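Putative metal-dependent phosphoesterase (Bifidobacterium adolescentis, PDB 3O0F) hydrolyses phosphoester bonds with the help of bound metals, a PHP-family enzyme that holds AMP beside two iron ions and a zinc ion. Local coordinates at residues D49-A54 with A104-A109; T74-V79 with H186-A191. One frame throughout, in Å; residues are numbered along the deposited sequence.

Contact 1 (D49-A54 with A104-A109). With ZN (zinc ion), chain C.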
ATOM      1  N   ASP A  49       1.788  -4.724  -2.205  1.00 11.18           N
ATOM      2  CA  ASP A  49       2.122  -3.788  -3.266  1.00 11.94           C
ATOM      3  C   ASP A  49       0.911  -3.043  -3.868  1.00 14.72           C
ATOM      4  O   ASP A  49      -0.216  -3.535  -3.833  1.00 13.51           O
ATOM      5  CB  ASP A  49       2.892  -4.501  -4.384  1.00 16.26           C
ATOM      6  CG  ASP A  49       4.308  -4.867  -3.962  1.00 17.33           C
ATOM      7  OD1 ASP A  49       5.049  -3.927  -3.580  1.00 19.38           O
ATOM      8  OD2 ASP A  49       4.653  -6.069  -4.013  1.00 13.34           O
ATOM      9  N   HIS A  50       1.182  -1.867  -4.436  1.00 14.16           N
ATOM     10  CA  HIS A  50       0.158  -0.989  -5.017  1.00 14.92           C
ATOM     11  C   HIS A  50      -0.476  -1.632  -6.253  1.00 16.22           C
ATOM     12  O   HIS A  50       0.236  -2.015  -7.168  1.00 12.48           O
ATOM     13  CB  HIS A  50       0.798   0.329  -5.447  1.00 16.33           C
ATOM     14  CG  HIS A  50       1.338   1.121  -4.317  1.00 14.92           C
ATOM     15  ND1 HIS A  50       0.536   1.917  -3.530  1.00 11.71           N
ATOM     16  CD2 HIS A  50       2.597   1.245  -3.828  1.00  6.71           C
ATOM     17  CE1 HIS A  50       1.273   2.482  -2.594  1.00 14.05           C
ATOM     18  NE2 HIS A  50       2.524   2.111  -2.770  1.00 14.55           N
ATOM     19  N   ASP A  51      -1.802  -1.782  -6.234  1.00 16.95           N
ATOM     20  CA  ASP A  51      -2.627  -2.125  -7.424  1.00 17.64           C
ATOM     21  C   ASP A  51      -2.177  -3.377  -8.220  1.00 17.77           C
ATOM     22  O   ASP A  51      -2.181  -3.381  -9.445  1.00 18.59           O
ATOM     23  CB  ASP A  51      -2.710  -0.888  -8.318  1.00 18.44           C
ATOM     24  CG  ASP A  51      -3.174   0.333  -7.554  1.00 22.24           C
ATOM     25  OD1 ASP A  51      -4.276   0.255  -6.970  1.00 15.85           O
ATOM     26  OD2 ASP A  51      -2.452   1.364  -7.511  1.00 21.61           O
ATOM     27  N   THR A  52      -1.744  -4.411  -7.498  1.00 15.08           N
ATOM     28  CA  THR A  52      -1.177  -5.603  -8.117  1.00 18.18           C
ATOM     29  C   THR A  52      -1.132  -6.804  -7.166  1.00 17.09           C
ATOM     30  O   THR A  52      -1.079  -6.654  -5.930  1.00 16.46           O
ATOM     31  CB  THR A  52       0.276  -5.335  -8.621  1.00 17.28           C
ATOM     32  OG1 THR A  52       0.714  -6.412  -9.469  1.00 16.50           O
ATOM     33  CG2 THR A  52       1.267  -5.148  -7.422  1.00 14.73           C
ATOM     34  N   THR A  53      -1.096  -7.993  -7.776  1.00 16.96           N
ATOM     35  CA  THR A  53      -0.722  -9.247  -7.089  1.00 15.93           C
ATOM     36  C   THR A  53       0.529  -9.857  -7.705  1.00 15.54           C
ATOM     37  O   THR A  53       0.810 -11.044  -7.517  1.00 16.37           O
ATOM     38  CB  THR A  53      -1.867 -10.284  -7.220  1.00 17.33           C
ATOM     39  OG1 THR A  53      -2.098 -10.548  -8.619  1.00 18.53           O
ATOM     40  CG2 THR A  53      -3.123  -9.732  -6.599  1.00 14.48           C
ATOM     41  N   ALA A  54       1.313  -9.063  -8.435  1.00 16.37           N
ATOM     42  CA  ALA A  54       2.410  -9.638  -9.258  1.00 16.37           C
ATOM     43  C   ALA A  54       3.509 -10.329  -8.434  1.00 19.41           C
ATOM     44  O   ALA A  54       4.151 -11.279  -8.906  1.00 19.87           O
ATOM     45  CB  ALA A  54       3.006  -8.552 -10.211  1.00 17.29           C
ATOM     46  N   ALA A 104      -5.828  -3.556 -13.616  1.00 21.65           N
ATOM     47  CA  ALA A 104      -5.223  -3.339 -14.928  1.00 22.66           C
ATOM     48  C   ALA A 104      -5.511  -1.904 -15.347  1.00 22.68           C
ATOM     49  O   ALA A 104      -4.624  -1.224 -15.864  1.00 23.11           O
ATOM     50  CB  ALA A 104      -5.759  -4.341 -16.002  1.00 21.36           C
ATOM     51  N   ASN A 105      -6.733  -1.439 -15.103  1.00 20.67           N
ATOM     52  CA  ASN A 105      -7.103  -0.082 -15.436  1.00 20.91           C
ATOM     53  C   ASN A 105      -6.303   0.909 -14.617  1.00 19.63           C
ATOM     54  O   ASN A 105      -5.876   1.937 -15.142  1.00 19.58           O
ATOM     55  CB  ASN A 105      -8.587   0.195 -15.190  1.00 22.43           C
ATOM     56  CG  ASN A 105      -9.506  -0.623 -16.087  1.00 28.49           C
ATOM     57  OD1 ASN A 105      -9.078  -1.151 -17.098  1.00 25.54           O
ATOM     58  ND2 ASN A 105     -10.773  -0.740 -15.706  1.00 24.81           N
ATOM     59  N   THR A 106      -6.112   0.640 -13.331  1.00 16.30           N
ATOM     60  CA  THR A 106      -5.353   1.602 -12.497  1.00 17.00           C
ATOM     61  C   THR A 106      -3.892   1.634 -12.915  1.00 18.72           C
ATOM     62  O   THR A 106      -3.285   2.696 -12.949  1.00 18.36           O
ATOM     63  CB  THR A 106      -5.429   1.308 -11.012  1.00 20.03           C
ATOM     64  OG1 THR A 106      -6.793   1.430 -10.586  1.00 17.55           O
ATOM     65  CG2 THR A 106      -4.549   2.296 -10.225  1.00 16.49           C
ATOM     66  N   ARG A 107      -3.335   0.476 -13.249  1.00 17.79           N
ATOM     67  CA  ARG A 107      -1.941   0.427 -13.680  1.00 17.48           C
ATOM     68  C   ARG A 107      -1.750   1.160 -15.012  1.00 20.38           C
ATOM     69  O   ARG A 107      -0.764   1.877 -15.158  1.00 22.01           O
ATOM     70  CB  ARG A 107      -1.393  -1.009 -13.729  1.00 18.31           C
ATOM     71  CG  ARG A 107      -1.320  -1.719 -12.349  1.00 18.77           C
ATOM     72  CD  ARG A 107      -0.388  -2.910 -12.414  1.00 22.01           C
ATOM     73  NE  ARG A 107      -0.977  -3.940 -13.264  1.00 19.77           N
ATOM     74  CZ  ARG A 107      -1.856  -4.863 -12.886  1.00 23.18           C
ATOM     75  NH1 ARG A 107      -2.263  -4.995 -11.609  1.00 18.13           N
ATOM     76  NH2 ARG A 107      -2.316  -5.690 -13.803  1.00 18.33           N
ATOM     77  N   ALA A 108      -2.695   1.022 -15.953  1.00 21.69           N
ATOM     78  CA  ALA A 108      -2.602   1.723 -17.239  1.00 22.55           C
ATOM     79  C   ALA A 108      -2.783   3.236 -17.036  1.00 23.13           C
ATOM     80  O   ALA A 108      -2.063   4.053 -17.644  1.00 22.02           O
ATOM     81  CB  ALA A 108      -3.638   1.132 -18.301  1.00 21.17           C
ATOM     82  N   ALA A 109      -3.737   3.636 -16.193  1.00 22.63           N
ATOM     83  CA  ALA A 109      -3.926   5.055 -15.867  1.00 20.70           C
ATOM     84  C   ALA A 109      -2.654   5.660 -15.195  1.00 21.63           C
ATOM     85  O   ALA A 109      -2.185   6.751 -15.570  1.00 22.22           O
ATOM     86  CB  ALA A 109      -5.194   5.237 -14.953  1.00 18.01           C
TER
HETATM   87 ZN    ZN C 302       4.266   2.560  -1.644  1.00 25.31          ZN
HETATM   88  O   HOH W   1      -6.835   1.120  -7.908  1.00 22.46           O
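The guanidinium group of Arg107 meets the backbone of Asp51 at its edge, where the carbonyl oxygen lies 12° out of the plane, while CA of Ala104, one helical turn back, sits over one face, offset toward the rim. Arg107 NH1 donates to Asp51 O at 2.7 Å, and the hydrogen arrives in the carbonyl plane on a lone pair. Arg107 CG, anti to the carbonyl carbon (chi1 -65°), packs 3.5 Å from Asp51 O, and the bend at chi3 (-68°) then carries NH1 round to the same oxygen. NH1 passes obliquely by Thr52 CA at 3.7 Å. A leucine in place of Arg107 would probably leave the carbonyl oxygen of Asp51 without its N-H donor and the loop less firmly tied to the helix. Residues 49-54 form the loop that follows strand 44-47 of the PHP fold, where His50 binds zinc through NE2 at 2.1 Å together with Asp25 and His263; its ring stacks on that of His20. Beside the arginine, the Thr106 and Asp51 side chains cross at about a right angle, with Thr106 CG2 3.6 Å from Asp51 CG. Water 1 donates to Asp51 OD1 and lies 2.7 Å from Thr106 OG1, linking loop and helix a second time. The other oxygen, OD2, is taken up by a salt bridge to the AMP-binding Arg110 and a hydrogen bond with Thr77, which together hold the buried carboxylate. Farther along the loop, the backbone N of Ala54 donates to Thr52 OG1 at 2.9 Å, closing an ST turn.

Contact 2 (T74-V79 with H186-A191). With FE (Fe (III) ion), chain D; FE (Fe (III) ion), chain E.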
ATOM      1  N   THR A  74      -2.731  -6.416  -1.115  1.00 14.96           N
ATOM      2  CA  THR A  74      -2.552  -5.402  -2.169  1.00 14.43           C
ATOM      3  C   THR A  74      -2.966  -4.068  -1.568  1.00 11.08           C
ATOM      4  O   THR A  74      -3.941  -4.012  -0.822  1.00 14.59           O
ATOM      5  CB  THR A  74      -3.453  -5.672  -3.365  1.00 15.50           C
ATOM      6  OG1 THR A  74      -3.086  -6.887  -4.003  1.00 15.31           O
ATOM      7  CG2 THR A  74      -3.375  -4.504  -4.388  1.00 15.09           C
ATOM      8  N   GLU A  75      -2.264  -2.984  -1.876  1.00 12.86           N
ATOM      9  CA  GLU A  75      -2.719  -1.660  -1.452  1.00 10.06           C
ATOM     10  C   GLU A  75      -3.375  -1.007  -2.671  1.00 11.96           C
ATOM     11  O   GLU A  75      -2.751  -0.780  -3.704  1.00 12.07           O
ATOM     12  CB  GLU A  75      -1.568  -0.795  -0.906  1.00 13.17           C
ATOM     13  CG  GLU A  75      -2.076   0.543  -0.490  1.00 13.42           C
ATOM     14  CD  GLU A  75      -1.088   1.375   0.329  1.00 17.51           C
ATOM     15  OE1 GLU A  75       0.052   1.010   0.385  1.00 19.68           O
ATOM     16  OE2 GLU A  75      -1.513   2.346   0.992  1.00 25.48           O
ATOM     17  N   ILE A  76      -4.664  -0.749  -2.554  1.00 13.83           N
ATOM     18  CA  ILE A  76      -5.441  -0.298  -3.688  1.00 15.22           C
ATOM     19  C   ILE A  76      -5.598   1.212  -3.598  1.00 16.66           C
ATOM     20  O   ILE A  76      -6.084   1.747  -2.578  1.00 15.83           O
ATOM     21  CB  ILE A  76      -6.840  -0.956  -3.725  1.00 11.79           C
ATOM     22  CG1 ILE A  76      -6.696  -2.480  -3.673  1.00 14.55           C
ATOM     23  CG2 ILE A  76      -7.627  -0.502  -4.990  1.00  5.67           C
ATOM     24  CD1 ILE A  76      -8.013  -3.238  -3.581  1.00 15.05           C
ATOM     25  N   THR A  77      -5.242   1.872  -4.694  1.00 14.87           N
ATOM     26  CA  THR A  77      -5.392   3.320  -4.817  1.00 18.52           C
ATOM     27  C   THR A  77      -6.869   3.668  -5.055  1.00 14.91           C
ATOM     28  O   THR A  77      -7.498   3.112  -5.945  1.00 14.81           O
ATOM     29  CB  THR A  77      -4.545   3.821  -6.052  1.00 18.38           C
ATOM     30  OG1 THR A  77      -3.241   3.236  -6.021  1.00 17.01           O
ATOM     31  CG2 THR A  77      -4.393   5.355  -6.095  1.00 19.90           C
ATOM     32  N   ALA A  78      -7.418   4.575  -4.265  1.00 15.66           N
ATOM     33  CA  ALA A  78      -8.805   4.902  -4.344  1.00 15.88           C
ATOM     34  C   ALA A  78      -9.039   6.378  -3.980  1.00 17.25           C
ATOM     35  O   ALA A  78      -8.116   7.073  -3.554  1.00 15.41           O
ATOM     36  CB  ALA A  78      -9.648   3.945  -3.450  1.00 14.64           C
ATOM     37  N   VAL A  79     -10.265   6.842  -4.196  0.50 18.37           N
ATOM     38  CA  VAL A  79     -10.655   8.207  -3.856  0.50 19.11           C
ATOM     39  C   VAL A  79     -12.055   8.239  -3.270  0.50 19.45           C
ATOM     40  O   VAL A  79     -12.922   7.473  -3.684  0.50 21.41           O
ATOM     41  CB  VAL A  79     -10.595   9.166  -5.097  0.50 19.68           C
ATOM     42  CG1 VAL A  79     -11.416   8.613  -6.264  0.50 22.06           C
ATOM     43  CG2 VAL A  79     -11.103  10.545  -4.714  0.50 14.95           C
ATOM     44  N   HIS A 186     -16.139   3.073  -2.621  0.50 15.39           N
ATOM     45  CA  HIS A 186     -17.313   2.191  -2.674  0.50 16.22           C
ATOM     46  C   HIS A 186     -17.138   1.071  -3.705  0.50 15.09           C
ATOM     47  O   HIS A 186     -17.548  -0.069  -3.466  0.50 13.69           O
ATOM     48  CB  HIS A 186     -18.581   2.985  -2.981  0.50 18.75           C
ATOM     49  CG  HIS A 186     -18.688   4.260  -2.201  0.50 20.46           C
ATOM     50  ND1 HIS A 186     -18.650   4.291  -0.822  0.50 25.14           N
ATOM     51  CD2 HIS A 186     -18.826   5.545  -2.607  0.50 17.22           C
ATOM     52  CE1 HIS A 186     -18.751   5.545  -0.411  0.50 18.22           C
ATOM     53  NE2 HIS A 186     -18.855   6.324  -1.476  0.50 22.58           N
ATOM     54  N   GLU A 187     -16.526   1.399  -4.836  1.00 12.83           N
ATOM     55  CA  GLU A 187     -16.244   0.410  -5.850  1.00 14.51           C
ATOM     56  C   GLU A 187     -15.169  -0.546  -5.382  1.00 11.15           C
ATOM     57  O   GLU A 187     -15.316  -1.753  -5.556  1.00 12.51           O
ATOM     58  CB  GLU A 187     -15.788   1.003  -7.192  1.00 17.89           C
ATOM     59  CG  GLU A 187     -15.587  -0.160  -8.173  1.00 27.03           C
ATOM     60  CD  GLU A 187     -15.110   0.185  -9.558  1.00 35.26           C
ATOM     61  OE1 GLU A 187     -14.694   1.344  -9.800  1.00 45.20           O
ATOM     62  OE2 GLU A 187     -15.166  -0.750 -10.402  1.00 35.84           O
ATOM     63  N   VAL A 188     -14.095  -0.028  -4.812  1.00 13.51           N
ATOM     64  CA  VAL A 188     -13.008  -0.892  -4.283  1.00 10.69           C
ATOM     65  C   VAL A 188     -13.524  -1.860  -3.218  1.00 11.32           C
ATOM     66  O   VAL A 188     -13.257  -3.076  -3.273  1.00 11.32           O
ATOM     67  CB  VAL A 188     -11.838  -0.045  -3.770  1.00 16.21           C
ATOM     68  CG1 VAL A 188     -10.847  -0.903  -2.905  1.00 11.45           C
ATOM     69  CG2 VAL A 188     -11.110   0.623  -4.988  1.00 13.71           C
ATOM     70  N   ILE A 189     -14.302  -1.359  -2.270  1.00 11.21           N
ATOM     71  CA  ILE A 189     -14.831  -2.247  -1.235  1.00 12.07           C
ATOM     72  C   ILE A 189     -15.741  -3.354  -1.796  1.00 16.34           C
ATOM     73  O   ILE A 189     -15.615  -4.526  -1.402  1.00 12.04           O
ATOM     74  CB  ILE A 189     -15.538  -1.496  -0.109  1.00 14.19           C
ATOM     75  CG1 ILE A 189     -14.527  -0.651   0.681  1.00 16.42           C
ATOM     76  CG2 ILE A 189     -16.213  -2.490   0.843  1.00 11.02           C
ATOM     77  CD1 ILE A 189     -15.190   0.386   1.565  1.00 14.22           C
ATOM     78  N   ALA A 190     -16.642  -3.008  -2.715  1.00 12.11           N
ATOM     79  CA  ALA A 190     -17.467  -4.004  -3.347  1.00 10.98           C
ATOM     80  C   ALA A 190     -16.624  -5.052  -4.076  1.00 10.77           C
ATOM     81  O   ALA A 190     -16.981  -6.237  -4.043  1.00 12.07           O
ATOM     82  CB  ALA A 190     -18.477  -3.362  -4.316  1.00 10.52           C
ATOM     83  N   ALA A 191     -15.553  -4.622  -4.756  1.00 10.12           N
ATOM     84  CA  ALA A 191     -14.729  -5.524  -5.528  1.00 12.35           C
ATOM     85  C   ALA A 191     -13.963  -6.461  -4.595  1.00 12.60           C
ATOM     86  O   ALA A 191     -13.849  -7.647  -4.882  1.00 12.79           O
ATOM     87  CB  ALA A 191     -13.768  -4.766  -6.470  1.00 11.84           C
TER
HETATM   88 FE    FE D 303      -0.518   4.215   1.379  1.00 27.28          FE
HETATM   89 FE    FE E 304       1.643   1.538   1.740  1.00 26.62          FE
HETATM   90  O   HOH W   2       0.705   3.189   2.595  1.00 24.80           O
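Val188 points both its methyl groups at the side chains of Ile76 and Ala78, which project from the same face of strand 74-79. The packing is closest at Ile76, where the two side chains meet tip to tip: CG2 of Ile76 lies 3.7 Å from CG2 of Val188, and Ile76 CD1 approaches Val188 CG1 at 3.7 Å. With CG2 anti to the backbone N and the CG1 branch extended (chi2 175°), Ile76 sets CG2 against both valine methyls and CD1 against Val188 CG1. Ala78 CB closes on Val188 CG2 at 3.9 Å, and its small side chain is consistent with the close approach of the helix, the CA atoms of Ala78 and Val188 being 7.2 Å apart. Strand and helix run roughly antiparallel, at 141°, as a helix lying over one face of the PHP sheet. Phe103, Met87 and Pro183 widen the apolar patch around the pair. The helix is less enclosed on its outer side: His186 and Ala190 are exposed and Glu187 partly so, with none of them touching the strand. Glu75 and Thr77 turn the other way, toward the metal and AMP site. Glu75 spreads its carboxylate across two iron ions, OE1 at 2.2 Å from one and OE2 at 2.1 Å from the other, and water 2 bridges the same pair; His18, His20 and Asp261 also bind the first iron, His86 and His203 the second. No hydrogen bond links the two segments, so their fit probably rests on apolar shape complementarity, whereas the opposite face of the strand supplies the directional metal bonds.

Overall arrangement
From the N terminus, the chain first lays down the loop 49-54 after strand 44-47, then strand 74-79, then helix segment 104-109, and last helix segment 186-191. Contact 1 closes a loop when 104-109 returns to 49-54; contact 2 closes when 186-191 returns to 74-79. The two alternate along the chain and therefore cross. Their centres are about 11 Å apart, and they touch directly: Thr52 O lies 2.8 Å from Thr74 OG1, a probable hydrogen bond. Strand 70-80 thus joins the zinc-binding loop to helix 185-194, while helix 97-124 packs on that loop and also touches Ile76 through Phe103.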